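Local coordinates for acetoin utilization protein AcuB, putative (Vibrio cholerae, PDB 2O16), which is of unknown function but, as a paired CBS-domain protein named for acetoin utilization, may bind a regulatory nucleotide or similar small ligand, as relatives do, at residues T21-L24 against N25-K28; I41-A44 against N45-L49; I51-Q54 against R55-L58; A101-M104 against Q105-I109. One frame throughout, in Å; residues are numbered along the deposited sequence.

Interaction 1. Residues T21-L24 against N25-K28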
ATOM      1  N   THR A  21      10.138  13.816  -2.974  1.00 17.91           N
ATOM      2  CA  THR A  21      11.386  14.418  -2.559  1.00 17.75           C
ATOM      3  C   THR A  21      11.733  14.195  -1.082  1.00 18.47           C
ATOM      4  O   THR A  21      12.807  14.581  -0.621  1.00 18.44           O
ATOM      5  CB  THR A  21      11.410  15.955  -2.901  1.00 18.03           C
ATOM      6  OG1 THR A  21      10.168  16.567  -2.521  1.00 15.21           O
ATOM      7  CG2 THR A  21      11.619  16.160  -4.394  1.00 18.67           C
ATOM      8  N   HIS A  22      10.825  13.608  -0.310  1.00 19.14           N
ATOM      9  CA  HIS A  22      11.244  13.057   0.973  1.00 19.14           C
ATOM     10  C   HIS A  22      12.173  11.881   0.692  1.00 19.57           C
ATOM     11  O   HIS A  22      12.373  11.519  -0.483  1.00 18.19           O
ATOM     12  CB  HIS A  22      10.037  12.676   1.817  1.00 20.30           C
ATOM     13  CG  HIS A  22       9.545  13.800   2.671  1.00 21.33           C
ATOM     14  ND1 HIS A  22       9.327  15.065   2.167  1.00 23.08           N
ATOM     15  CD2 HIS A  22       9.232  13.856   3.991  1.00 24.83           C
ATOM     16  CE1 HIS A  22       8.900  15.856   3.140  1.00 24.33           C
ATOM     17  NE2 HIS A  22       8.816  15.143   4.253  1.00 21.68           N
ATOM     18  N   THR A  23      12.814  11.335   1.726  1.00 19.18           N
ATOM     19  CA  THR A  23      13.930  10.432   1.477  1.00 18.94           C
ATOM     20  C   THR A  23      13.650   9.007   1.976  1.00 20.39           C
ATOM     21  O   THR A  23      12.623   8.766   2.662  1.00 20.55           O
ATOM     22  CB  THR A  23      15.199  10.922   2.196  1.00 19.48           C
ATOM     23  OG1 THR A  23      15.002  10.778   3.602  1.00 21.09           O
ATOM     24  CG2 THR A  23      15.496  12.402   1.853  1.00 17.26           C
ATOM     25  N   LEU A  24      14.547   8.092   1.616  1.00 20.78           N
ATOM     26  CA  LEU A  24      14.587   6.733   2.215  1.00 22.87           C
ATOM     27  C   LEU A  24      14.519   6.806   3.748  1.00 23.73           C
ATOM     28  O   LEU A  24      13.753   6.063   4.405  1.00 22.94           O
ATOM     29  CB  LEU A  24      15.861   5.988   1.799  1.00 23.61           C
ATOM     30  CG  LEU A  24      15.930   4.483   2.159  1.00 23.78           C
ATOM     31  CD1 LEU A  24      16.757   3.749   1.126  1.00 27.65           C
ATOM     32  CD2 LEU A  24      16.478   4.263   3.558  1.00 30.72           C
ATOM     33  N   ASN A  25      15.312   7.726   4.318  1.00 24.41           N
ATOM     34  CA  ASN A  25      15.360   7.905   5.766  1.00 24.84           C
ATOM     35  C   ASN A  25      14.008   8.270   6.363  1.00 23.75           C
ATOM     36  O   ASN A  25      13.621   7.731   7.400  1.00 24.18           O
ATOM     37  CB  ASN A  25      16.410   8.959   6.137  1.00 26.21           C
ATOM     38  CG  ASN A  25      17.007   8.722   7.512  1.00 30.90           C
ATOM     39  OD1 ASN A  25      17.129   7.581   7.955  1.00 34.39           O
ATOM     40  ND2 ASN A  25      17.383   9.813   8.201  1.00 34.53           N
ATOM     41  N   ASP A  26      13.274   9.172   5.707  1.00 22.58           N
ATOM     42  CA  ASP A  26      11.931   9.518   6.136  1.00 22.15           C
ATOM     43  C   ASP A  26      10.971   8.330   6.085  1.00 21.65           C
ATOM     44  O   ASP A  26      10.167   8.152   7.000  1.00 22.50           O
ATOM     45  CB  ASP A  26      11.334  10.635   5.271  1.00 21.65           C
ATOM     46  CG  ASP A  26      12.141  11.921   5.323  1.00 23.01           C
ATOM     47  OD1 ASP A  26      12.642  12.282   6.415  1.00 22.78           O
ATOM     48  OD2 ASP A  26      12.247  12.574   4.275  1.00 21.20           O
ATOM     49  N   ALA A  27      11.018   7.568   4.993  1.00 22.05           N
ATOM     50  CA  ALA A  27      10.133   6.405   4.838  1.00 22.19           C
ATOM     51  C   ALA A  27      10.484   5.340   5.894  1.00 22.28           C
ATOM     52  O   ALA A  27       9.593   4.740   6.493  1.00 22.17           O
ATOM     53  CB  ALA A  27      10.264   5.815   3.410  1.00 21.25           C
ATOM     54  N   LYS A  28      11.775   5.094   6.080  1.00 23.10           N
ATOM     55  CA  LYS A  28      12.242   4.227   7.179  1.00 24.92           C
ATOM     56  C   LYS A  28      11.657   4.629   8.540  1.00 25.64           C
ATOM     57  O   LYS A  28      11.076   3.798   9.246  1.00 25.59           O
ATOM     58  CB  LYS A  28      13.769   4.196   7.226  1.00 25.98           C
ATOM     59  CG  LYS A  28      14.359   3.146   8.205  1.00 28.17           C
ATOM     60  CD  LYS A  28      15.826   3.484   8.467  1.00 34.54           C
ATOM     61  CE  LYS A  28      16.420   2.670   9.632  1.00 36.93           C
ATOM     62  NZ  LYS A  28      17.134   1.439   9.148  1.00 40.78           N
TER
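Thr23 and Asp26 grip each other in both directions at the start of helix 24-34. Thr23 N donates to Asp26 OD2 at 2.9 Å, reaching that oxygen on its anti side and 35° out of the carboxylate plane. In return, Asp26 N donates to Thr23 OG1 at 3.2 Å in a nearly straight bond. This reciprocal pair is a capping box, with Thr23 as N-cap residue: its hydroxyl, set between its own backbone N and carbonyl carbon (chi1 69°), takes up one of the amides that the first helical turn cannot serve. The regular bonds begin at once, with Ala27 N on Thr23 O at 3.1 Å and Lys28 N on Leu24 O at 2.8 Å. Around the box, His22 lays its CD2 3.3 Å from Asp26 OD2, the ring and carboxylate planes being 52° apart. Asn25 CB sits 3.4 Å from Thr23 OG1 and so flanks the capping hydroxyl. Farther out, Leu24 reaches Ala60 and Gln61 of helix 54-64, while backbone bonds from His22 to Leu80 and from Leu24 to Thr78 tie the helix start to the chain that follows the unmodelled loop.

Interaction 2. Residues I41-A44 against N45-L49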
ATOM      1  N   ILE A  41       3.692   7.159  -2.214  1.00 17.91           N
ATOM      2  CA  ILE A  41       4.307   8.434  -2.585  1.00 17.26           C
ATOM      3  C   ILE A  41       3.296   9.235  -3.410  1.00 18.07           C
ATOM      4  O   ILE A  41       2.769   8.731  -4.408  1.00 17.70           O
ATOM      5  CB  ILE A  41       5.589   8.190  -3.438  1.00 17.60           C
ATOM      6  CG1 ILE A  41       6.569   7.215  -2.737  1.00 15.37           C
ATOM      7  CG2 ILE A  41       6.238   9.523  -3.863  1.00 17.10           C
ATOM      8  CD1 ILE A  41       6.904   7.542  -1.293  1.00 16.00           C
ATOM      9  N   VAL A  42       3.006  10.472  -3.000  1.00 17.67           N
ATOM     10  CA  VAL A  42       1.931  11.246  -3.638  1.00 17.94           C
ATOM     11  C   VAL A  42       2.408  12.645  -3.975  1.00 18.13           C
ATOM     12  O   VAL A  42       3.436  13.086  -3.448  1.00 18.62           O
ATOM     13  CB  VAL A  42       0.680  11.355  -2.728  1.00 18.06           C
ATOM     14  CG1 VAL A  42       0.048   9.966  -2.498  1.00 19.71           C
ATOM     15  CG2 VAL A  42       1.053  12.039  -1.369  1.00 18.26           C
ATOM     16  N   ASP A  43       1.680  13.343  -4.851  1.00 19.78           N
ATOM     17  CA  ASP A  43       1.975  14.769  -5.095  1.00 20.74           C
ATOM     18  C   ASP A  43       1.164  15.622  -4.110  1.00 21.88           C
ATOM     19  O   ASP A  43       0.476  15.090  -3.254  1.00 21.33           O
ATOM     20  CB  ASP A  43       1.737  15.146  -6.584  1.00 21.08           C
ATOM     21  CG  ASP A  43       0.256  15.221  -6.973  1.00 20.94           C
ATOM     22  OD1 ASP A  43      -0.660  15.106  -6.118  1.00 21.75           O
ATOM     23  OD2 ASP A  43      -0.008  15.403  -8.190  1.00 23.84           O
ATOM     24  N   ALA A  44       1.219  16.947  -4.257  1.00 23.44           N
ATOM     25  CA  ALA A  44       0.541  17.863  -3.349  1.00 24.70           C
ATOM     26  C   ALA A  44      -0.966  17.689  -3.306  1.00 25.07           C
ATOM     27  O   ALA A  44      -1.583  18.026  -2.295  1.00 26.38           O
ATOM     28  CB  ALA A  44       0.908  19.332  -3.683  1.00 24.65           C
ATOM     29  N   ASN A  45      -1.552  17.157  -4.388  1.00 24.75           N
ATOM     30  CA  ASN A  45      -2.990  16.911  -4.445  1.00 24.95           C
ATOM     31  C   ASN A  45      -3.388  15.475  -4.163  1.00 24.93           C
ATOM     32  O   ASN A  45      -4.485  15.040  -4.557  1.00 24.70           O
ATOM     33  CB  ASN A  45      -3.537  17.325  -5.797  1.00 25.26           C
ATOM     34  CG  ASN A  45      -3.479  18.829  -5.994  1.00 27.92           C
ATOM     35  OD1 ASN A  45      -3.820  19.595  -5.088  1.00 29.95           O
ATOM     36  ND2 ASN A  45      -3.034  19.251  -7.161  1.00 27.71           N
ATOM     37  N   LYS A  46      -2.478  14.751  -3.509  1.00 24.68           N
ATOM     38  CA  LYS A  46      -2.708  13.382  -3.067  1.00 25.27           C
ATOM     39  C   LYS A  46      -2.808  12.394  -4.216  1.00 23.81           C
ATOM     40  O   LYS A  46      -3.301  11.285  -4.018  1.00 24.43           O
ATOM     41  CB  LYS A  46      -3.960  13.284  -2.170  1.00 25.45           C
ATOM     42  CG  LYS A  46      -3.839  14.011  -0.840  1.00 28.26           C
ATOM     43  CD  LYS A  46      -5.123  13.805  -0.016  1.00 30.57           C
ATOM     44  CE  LYS A  46      -5.093  14.543   1.325  1.00 38.65           C
ATOM     45  NZ  LYS A  46      -6.388  14.314   2.097  1.00 42.74           N
ATOM     46  N   LYS A  47      -2.315  12.768  -5.396  1.00 22.56           N
ATOM     47  CA  LYS A  47      -2.339  11.858  -6.553  1.00 21.89           C
ATOM     48  C   LYS A  47      -1.181  10.872  -6.433  1.00 19.87           C
ATOM     49  O   LYS A  47      -0.056  11.225  -6.043  1.00 18.86           O
ATOM     50  CB  LYS A  47      -2.307  12.597  -7.882  1.00 22.28           C
ATOM     51  CG  LYS A  47      -3.518  13.558  -8.041  1.00 26.29           C
ATOM     52  CD  LYS A  47      -3.582  14.213  -9.401  1.00 30.55           C
ATOM     53  CE  LYS A  47      -4.433  15.495  -9.352  1.00 34.43           C
ATOM     54  NZ  LYS A  47      -5.660  15.312  -8.520  1.00 39.17           N
ATOM     55  N   LEU A  48      -1.478   9.619  -6.745  1.00 18.14           N
ATOM     56  CA  LEU A  48      -0.538   8.555  -6.482  1.00 16.57           C
ATOM     57  C   LEU A  48       0.567   8.624  -7.507  1.00 16.68           C
ATOM     58  O   LEU A  48       0.299   8.650  -8.715  1.00 17.27           O
ATOM     59  CB  LEU A  48      -1.244   7.199  -6.554  1.00 16.62           C
ATOM     60  CG  LEU A  48      -0.327   5.977  -6.465  1.00 17.26           C
ATOM     61  CD1 LEU A  48       0.234   5.959  -5.026  1.00 16.63           C
ATOM     62  CD2 LEU A  48      -1.113   4.684  -6.798  1.00 17.32           C
ATOM     63  N   LEU A  49       1.809   8.677  -7.043  1.00 14.80           N
ATOM     64  CA  LEU A  49       2.966   8.660  -7.934  1.00 15.79           C
ATOM     65  C   LEU A  49       3.701   7.318  -7.875  1.00 15.82           C
ATOM     66  O   LEU A  49       4.375   6.954  -8.810  1.00 17.02           O
ATOM     67  CB  LEU A  49       3.965   9.740  -7.525  1.00 15.21           C
ATOM     68  CG  LEU A  49       3.405  11.169  -7.536  1.00 17.60           C
ATOM     69  CD1 LEU A  49       4.468  12.162  -7.047  1.00 18.49           C
ATOM     70  CD2 LEU A  49       2.943  11.511  -8.948  1.00 21.25           C
TER
HETATM   71  O   HOH W   1      -1.687  17.563  -8.899  1.00 39.73           O
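A beta hairpin between strands 38-42 and 48-53 closes here through a type I turn running from Asp43 to Lys46. The two sides are antiparallel: Val42 and Leu48 form a non-hydrogen-bonded pair, CA atoms 4.6 Å apart, and the bonds fall on either side of it, Leu49 N to Ile41 O at 2.8 Å and Asp43 N to Lys47 O at 3.0 Å. Between them, Val42 CA comes to 3.1 Å from Lys47 O in a CA-H...O contact. Asp43 organises the turn. Its carboxylate folds back over the loop because CG lies between the backbone N and the carbonyl carbon (chi1 73°), which brings OD1 to two amides: Asn45 N at 2.8 Å and Lys47 N at 3.0 Å. They arrive from opposite faces of the carboxylate plane, about 50° out of it, so the oxygen is clamped between them. The first bond, an Asx turn, is appreciably bent, with an N-H...O angle of 131°, whereas the second is straighter. Asp43 O accepts from Lys46 N, closing the turn, and a water joins Asp43 OD2 to Asn45 ND2. The Lys47 chain crosses the carboxylate with its CB 3.6 Å from Asp43 OD2. Leu49 CD1 lies against the backbone of Val42 and Asp43; on the opposite face, Val42 reaches Leu120 and Leu48 reaches Val115. With Lys46 at positive phi following the turn, this is a 3:5 hairpin, a type I turn plus G1 bulge, in the strand pair of the first CBS domain.

Interaction 3. Residues I51-Q54 against R55-L58. With PO4 (phosphate ion), chain E.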
ATOM      1  N   ILE A  51       4.878   3.828  -4.704  1.00 18.02           N
ATOM      2  CA  ILE A  51       4.773   3.313  -3.365  1.00 18.75           C
ATOM      3  C   ILE A  51       6.113   2.653  -2.997  1.00 19.42           C
ATOM      4  O   ILE A  51       6.774   2.055  -3.856  1.00 20.04           O
ATOM      5  CB  ILE A  51       3.523   2.369  -3.223  1.00 19.77           C
ATOM      6  CG1 ILE A  51       3.447   1.729  -1.832  1.00 22.38           C
ATOM      7  CG2 ILE A  51       3.478   1.318  -4.339  1.00 21.03           C
ATOM      8  CD1 ILE A  51       2.077   1.188  -1.521  1.00 22.25           C
ATOM      9  N   VAL A  52       6.546   2.819  -1.747  1.00 18.09           N
ATOM     10  CA  VAL A  52       7.776   2.164  -1.296  1.00 19.24           C
ATOM     11  C   VAL A  52       7.433   1.160  -0.188  1.00 18.68           C
ATOM     12  O   VAL A  52       6.609   1.452   0.682  1.00 19.30           O
ATOM     13  CB  VAL A  52       8.852   3.203  -0.808  1.00 19.90           C
ATOM     14  CG1 VAL A  52       9.361   4.042  -2.005  1.00 19.37           C
ATOM     15  CG2 VAL A  52       8.267   4.118   0.305  1.00 19.20           C
ATOM     16  N   SER A  53       8.022  -0.030  -0.265  1.00 19.23           N
ATOM     17  CA  SER A  53       7.805  -1.055   0.757  1.00 19.59           C
ATOM     18  C   SER A  53       9.049  -1.135   1.626  1.00 19.21           C
ATOM     19  O   SER A  53      10.108  -0.616   1.260  1.00 18.07           O
ATOM     20  CB  SER A  53       7.558  -2.421   0.102  1.00 19.61           C
ATOM     21  OG  SER A  53       8.708  -2.810  -0.632  1.00 19.72           O
ATOM     22  N   GLN A  54       8.935  -1.809   2.765  1.00 20.18           N
ATOM     23  CA  GLN A  54      10.141  -2.126   3.541  1.00 20.12           C
ATOM     24  C   GLN A  54      11.159  -2.850   2.669  1.00 19.98           C
ATOM     25  O   GLN A  54      12.372  -2.577   2.750  1.00 19.31           O
ATOM     26  CB  GLN A  54       9.804  -2.994   4.756  1.00 20.08           C
ATOM     27  CG  GLN A  54      11.059  -3.355   5.583  1.00 19.95           C
ATOM     28  CD  GLN A  54      10.725  -4.348   6.678  1.00 20.26           C
ATOM     29  OE1 GLN A  54      10.607  -5.551   6.437  1.00 24.32           O
ATOM     30  NE2 GLN A  54      10.504  -3.837   7.866  1.00 21.04           N
ATOM     31  N   ARG A  55      10.677  -3.751   1.803  1.00 20.51           N
ATOM     32  CA  ARG A  55      11.581  -4.468   0.916  1.00 21.58           C
ATOM     33  C   ARG A  55      12.358  -3.527  -0.022  1.00 21.67           C
ATOM     34  O   ARG A  55      13.550  -3.737  -0.294  1.00 21.81           O
ATOM     35  CB  ARG A  55      10.855  -5.577   0.131  1.00 22.64           C
ATOM     36  CG  ARG A  55      11.835  -6.384  -0.773  1.00 25.83           C
ATOM     37  CD  ARG A  55      11.195  -7.631  -1.370  0.10 22.65           C
ATOM     38  NE  ARG A  55      12.054  -8.281  -2.362  0.10 24.11           N
ATOM     39  CZ  ARG A  55      11.760  -9.420  -2.988  0.10 24.47           C
ATOM     40  NH1 ARG A  55      10.623 -10.057  -2.732  0.10 24.72           N
ATOM     41  NH2 ARG A  55      12.607  -9.929  -3.875  0.10 24.57           N
ATOM     42  N   ASP A  56      11.690  -2.505  -0.542  1.00 22.33           N
ATOM     43  CA  ASP A  56      12.357  -1.487  -1.368  1.00 21.90           C
ATOM     44  C   ASP A  56      13.464  -0.782  -0.588  1.00 21.99           C
ATOM     45  O   ASP A  56      14.562  -0.561  -1.106  1.00 20.39           O
ATOM     46  CB  ASP A  56      11.349  -0.431  -1.868  1.00 22.15           C
ATOM     47  CG  ASP A  56      10.341  -0.997  -2.865  1.00 23.03           C
ATOM     48  OD1 ASP A  56      10.704  -1.927  -3.620  1.00 24.17           O
ATOM     49  OD2 ASP A  56       9.189  -0.520  -2.886  1.00 22.84           O
ATOM     50  N   LEU A  57      13.140  -0.369   0.643  1.00 22.57           N
ATOM     51  CA  LEU A  57      14.098   0.380   1.469  1.00 24.06           C
ATOM     52  C   LEU A  57      15.277  -0.502   1.830  1.00 24.63           C
ATOM     53  O   LEU A  57      16.430  -0.072   1.749  1.00 24.75           O
ATOM     54  CB  LEU A  57      13.439   0.950   2.747  1.00 23.16           C
ATOM     55  CG  LEU A  57      12.260   1.906   2.550  1.00 24.81           C
ATOM     56  CD1 LEU A  57      11.917   2.614   3.850  1.00 26.78           C
ATOM     57  CD2 LEU A  57      12.529   2.928   1.437  1.00 24.14           C
ATOM     58  N   LEU A  58      14.985  -1.751   2.187  1.00 26.02           N
ATOM     59  CA  LEU A  58      16.040  -2.696   2.557  1.00 27.93           C
ATOM     60  C   LEU A  58      16.952  -2.992   1.368  1.00 28.43           C
ATOM     61  O   LEU A  58      18.178  -3.023   1.512  1.00 28.99           O
ATOM     62  CB  LEU A  58      15.469  -3.988   3.168  1.00 27.54           C
ATOM     63  CG  LEU A  58      14.806  -3.928   4.549  1.00 30.03           C
ATOM     64  CD1 LEU A  58      14.185  -5.278   4.866  1.00 29.15           C
ATOM     65  CD2 LEU A  58      15.765  -3.497   5.687  1.00 30.55           C
TER
HETATM   66  P   PO4 E   7       8.804  -4.917  -3.869  1.00 35.70           P
HETATM   67  O1  PO4 E   7       9.123  -3.641  -4.622  1.00 35.17           O
HETATM   68  O2  PO4 E   7      10.126  -5.476  -3.382  1.00 34.72           O
HETATM   69  O3  PO4 E   7       7.905  -4.648  -2.649  1.00 31.23           O
HETATM   70  O4  PO4 E   7       8.216  -5.938  -4.832  1.00 35.89           O
HETATM   71  O   HOH W   2       8.343   0.654  -5.261  1.00 22.19           O
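Asp56 OD2 is gripped by Ser53 N at 2.9 Å and lies 2.8 Å from a water that also approaches Ile51 O. The amide comes from above the carboxylate plane, 38° out of it, with an N-H...O angle of 159°. The exchange is completed by Asp56 N, which donates to Ser53 OG at 3.0 Å, so the two residues form a capping box at the beginning of helix 54-64 with Ser53 as N-cap. Ser53 OG is held between its backbone N and carbonyl carbon (chi1 63°), a setting that turns it to the helix start and also to a phosphate ion. Ser53 OG donates to phosphate O3 over 2.8 Å while accepting from Asp56 N, and thus couples the anion to the cap. Asp56 OD1 stands only 2.5 Å from phosphate O1. Arg55 flanks the ion with its aliphatic part, its CD 3.1 Å from phosphate O2, on an extended chain. The phosphate probably comes from the crystallisation liquor. Ser53 and Asp56 nevertheless fit the Ser/Thr-x-x-Asp motif of CBS domains, whose aspartate contacts the ribose in nucleotide-binding relatives, so the ion may mark part of a ligand cleft. Farther along, Gln54 and Leu58 run side by side, Gln54 CG 3.7 Å from Leu58 CD1, one turn apart. Val52 and Leu57 are buried: Leu57 packs on helix 24-34, where it meets Met31, and Val52 on Val39 of strand 38-42, so that the strand-to-helix junction is wedged between helix 24-34 and strand 38-42.

Interaction 4. Residues A101-M104 against Q105-I109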
ATOM      1  N   ALA A 101      -8.651  -9.435  -4.421  1.00 18.01           N
ATOM      2  CA  ALA A 101      -7.737 -10.346  -3.667  1.00 17.76           C
ATOM      3  C   ALA A 101      -7.135 -11.418  -4.575  1.00 17.34           C
ATOM      4  O   ALA A 101      -5.928 -11.740  -4.475  1.00 16.65           O
ATOM      5  CB  ALA A 101      -8.477 -10.997  -2.500  1.00 16.94           C
ATOM      6  N   ILE A 102      -7.975 -12.012  -5.427  1.00 17.40           N
ATOM      7  CA  ILE A 102      -7.493 -13.023  -6.380  1.00 16.75           C
ATOM      8  C   ILE A 102      -6.421 -12.417  -7.302  1.00 17.06           C
ATOM      9  O   ILE A 102      -5.395 -13.035  -7.566  1.00 18.12           O
ATOM     10  CB  ILE A 102      -8.672 -13.674  -7.175  1.00 17.01           C
ATOM     11  CG1 ILE A 102      -9.534 -14.557  -6.229  1.00 15.33           C
ATOM     12  CG2 ILE A 102      -8.133 -14.507  -8.326  1.00 18.58           C
ATOM     13  CD1 ILE A 102     -10.934 -14.970  -6.813  1.00 17.69           C
ATOM     14  N   TYR A 103      -6.659 -11.202  -7.765  1.00 17.76           N
ATOM     15  CA  TYR A 103      -5.683 -10.448  -8.552  1.00 18.36           C
ATOM     16  C   TYR A 103      -4.360 -10.277  -7.789  1.00 18.16           C
ATOM     17  O   TYR A 103      -3.282 -10.515  -8.331  1.00 18.98           O
ATOM     18  CB  TYR A 103      -6.266  -9.080  -8.921  1.00 19.00           C
ATOM     19  CG  TYR A 103      -5.384  -8.263  -9.853  1.00 22.69           C
ATOM     20  CD1 TYR A 103      -5.614  -8.257 -11.240  1.00 22.29           C
ATOM     21  CD2 TYR A 103      -4.334  -7.493  -9.345  1.00 22.84           C
ATOM     22  CE1 TYR A 103      -4.807  -7.490 -12.096  1.00 22.29           C
ATOM     23  CE2 TYR A 103      -3.526  -6.744 -10.172  1.00 23.75           C
ATOM     24  CZ  TYR A 103      -3.768  -6.744 -11.545  1.00 22.26           C
ATOM     25  OH  TYR A 103      -2.949  -5.976 -12.354  1.00 25.19           O
ATOM     26  N   MET A 104      -4.453  -9.879  -6.524  1.00 17.02           N
ATOM     27  CA  MET A 104      -3.258  -9.671  -5.696  1.00 17.55           C
ATOM     28  C   MET A 104      -2.492 -10.973  -5.495  1.00 18.15           C
ATOM     29  O   MET A 104      -1.234 -11.000  -5.510  1.00 17.45           O
ATOM     30  CB  MET A 104      -3.676  -9.078  -4.352  1.00 17.16           C
ATOM     31  CG  MET A 104      -4.056  -7.571  -4.459  1.00 17.20           C
ATOM     32  SD  MET A 104      -4.631  -6.963  -2.845  1.00 17.85           S
ATOM     33  CE  MET A 104      -3.117  -6.808  -1.945  1.00 15.77           C
ATOM     34  N   GLN A 105      -3.255 -12.041  -5.287  1.00 17.42           N
ATOM     35  CA  GLN A 105      -2.711 -13.387  -5.130  1.00 19.65           C
ATOM     36  C   GLN A 105      -1.946 -13.833  -6.387  1.00 18.65           C
ATOM     37  O   GLN A 105      -0.761 -14.229  -6.305  1.00 18.24           O
ATOM     38  CB  GLN A 105      -3.864 -14.357  -4.807  1.00 18.82           C
ATOM     39  CG  GLN A 105      -3.474 -15.839  -4.560  1.00 22.14           C
ATOM     40  CD  GLN A 105      -4.725 -16.718  -4.431  1.00 23.21           C
ATOM     41  OE1 GLN A 105      -5.555 -16.852  -5.373  1.00 21.15           O
ATOM     42  NE2 GLN A 105      -4.859 -17.340  -3.262  1.00 26.43           N
ATOM     43  N   LYS A 106      -2.614 -13.725  -7.530  1.00 19.46           N
ATOM     44  CA  LYS A 106      -2.115 -14.234  -8.817  1.00 21.21           C
ATOM     45  C   LYS A 106      -0.869 -13.458  -9.214  1.00 20.61           C
ATOM     46  O   LYS A 106       0.116 -14.026  -9.715  1.00 21.81           O
ATOM     47  CB  LYS A 106      -3.210 -14.033  -9.883  1.00 20.36           C
ATOM     48  CG  LYS A 106      -2.880 -14.558 -11.293  1.00 24.56           C
ATOM     49  CD  LYS A 106      -4.057 -14.379 -12.299  1.00 24.78           C
ATOM     50  CE  LYS A 106      -4.094 -12.957 -12.929  1.00 31.06           C
ATOM     51  NZ  LYS A 106      -4.738 -12.870 -14.327  1.00 31.05           N
ATOM     52  N   HIS A 107      -0.899 -12.152  -8.979  1.00 19.29           N
ATOM     53  CA  HIS A 107       0.182 -11.280  -9.431  1.00 19.50           C
ATOM     54  C   HIS A 107       1.203 -10.970  -8.340  1.00 20.53           C
ATOM     55  O   HIS A 107       2.022 -10.086  -8.529  1.00 20.07           O
ATOM     56  CB  HIS A 107      -0.381  -9.967  -9.996  1.00 18.61           C
ATOM     57  CG  HIS A 107      -1.149 -10.137 -11.269  1.00 20.18           C
ATOM     58  ND1 HIS A 107      -0.556 -10.565 -12.438  1.00 19.49           N
ATOM     59  CD2 HIS A 107      -2.443  -9.875 -11.579  1.00 24.12           C
ATOM     60  CE1 HIS A 107      -1.455 -10.588 -13.405  1.00 20.61           C
ATOM     61  NE2 HIS A 107      -2.604 -10.153 -12.918  1.00 22.96           N
ATOM     62  N   LYS A 108       1.144 -11.671  -7.204  1.00 20.29           N
ATOM     63  CA  LYS A 108       2.084 -11.434  -6.090  1.00 21.56           C
ATOM     64  C   LYS A 108       2.258  -9.950  -5.725  1.00 20.26           C
ATOM     65  O   LYS A 108       3.384  -9.442  -5.551  1.00 19.57           O
ATOM     66  CB  LYS A 108       3.461 -12.096  -6.351  1.00 22.65           C
ATOM     67  CG  LYS A 108       3.364 -13.574  -6.737  1.00 27.79           C
ATOM     68  CD  LYS A 108       2.888 -14.398  -5.540  1.00 35.30           C
ATOM     69  CE  LYS A 108       3.963 -14.567  -4.438  1.00 40.82           C
ATOM     70  NZ  LYS A 108       4.836 -15.785  -4.626  1.00 42.62           N
ATOM     71  N   ILE A 109       1.126  -9.279  -5.564  1.00 19.57           N
ATOM     72  CA  ILE A 109       1.075  -7.905  -5.113  1.00 20.34           C
ATOM     73  C   ILE A 109       0.786  -7.923  -3.606  1.00 21.08           C
ATOM     74  O   ILE A 109      -0.262  -8.387  -3.180  1.00 21.95           O
ATOM     75  CB  ILE A 109      -0.076  -7.122  -5.830  1.00 20.50           C
ATOM     76  CG1 ILE A 109       0.020  -7.225  -7.376  1.00 21.85           C
ATOM     77  CG2 ILE A 109      -0.091  -5.650  -5.385  1.00 21.02           C
ATOM     78  CD1 ILE A 109       1.180  -6.474  -7.989  1.00 22.21           C
TER
HETATM   79  O   HOH W   3      -5.173 -16.065  -7.681  1.00 26.27           O
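Met104 and Ile109 make the close-packed side of this helix end, Met104 CG lying 4.2 Å from Ile109 CB, whereas Tyr103 and His107 meet on its exposed side. On the more buried side the backbone fixes the arrangement: Ile109 N donates to Met104 O at 2.9 Å, in the carbonyl plane and on a lone pair. With a weak bond from Lys108 N to Gln105 O and the positive phi of Lys108, this makes a Schellman motif that ends helix 97-106. The Met104 chain bends at its last torsion (chi3 75°) and brings CE to 3.5 Å from Ile109 O. On the outer side the two rings form a tilted edge-to-face pair, the His107 edge toward the Tyr103 face, with centroids 4.3 Å apart and planes at 56°. His107 CD2 sits above the middle of that face, 3.4 Å from Tyr103 CE1. Tyr103 and His107 are one turn apart, and the bond from His107 N to Tyr103 O keeps the turn helical up to that point. Gln105 and Lys106 donate their amides to Ala101 O and Ile102 O in the ordinary helical pattern. At the solvent edge, a water bridges Ile102 O and OE1 of the exposed Gln105 side chain. Inward, Ala101 and Met104 rest on Phe129 of helix 126-141, and Tyr103 and Ile109 both touch Thr89, placing the helix end between that long helix and the loop holding Thr89.

How the interactions relate
Interactions 1, 2 and 3 all belong to the first CBS domain, and interaction 4 to the second. Interactions 1 and 3 repeat the same capping box on two helices that pack together: their centres are 10 Å apart, and Leu57 CD1 comes to 3.6 Å from Ala27 CB. Of the two boxes, that of interaction 3 is the one engaged with the phosphate. Interactions 2 and 3 share strand 48-53, one at its hairpin end and the other where it runs into the helix; their centres lie 17 Å apart, and Ile41 CD1 meets Val52 CG2 at 4.0 Å. Interaction 4 touches none of the others, its centre 18 Å from that of interaction 3 and their nearest atoms about 8 Å apart.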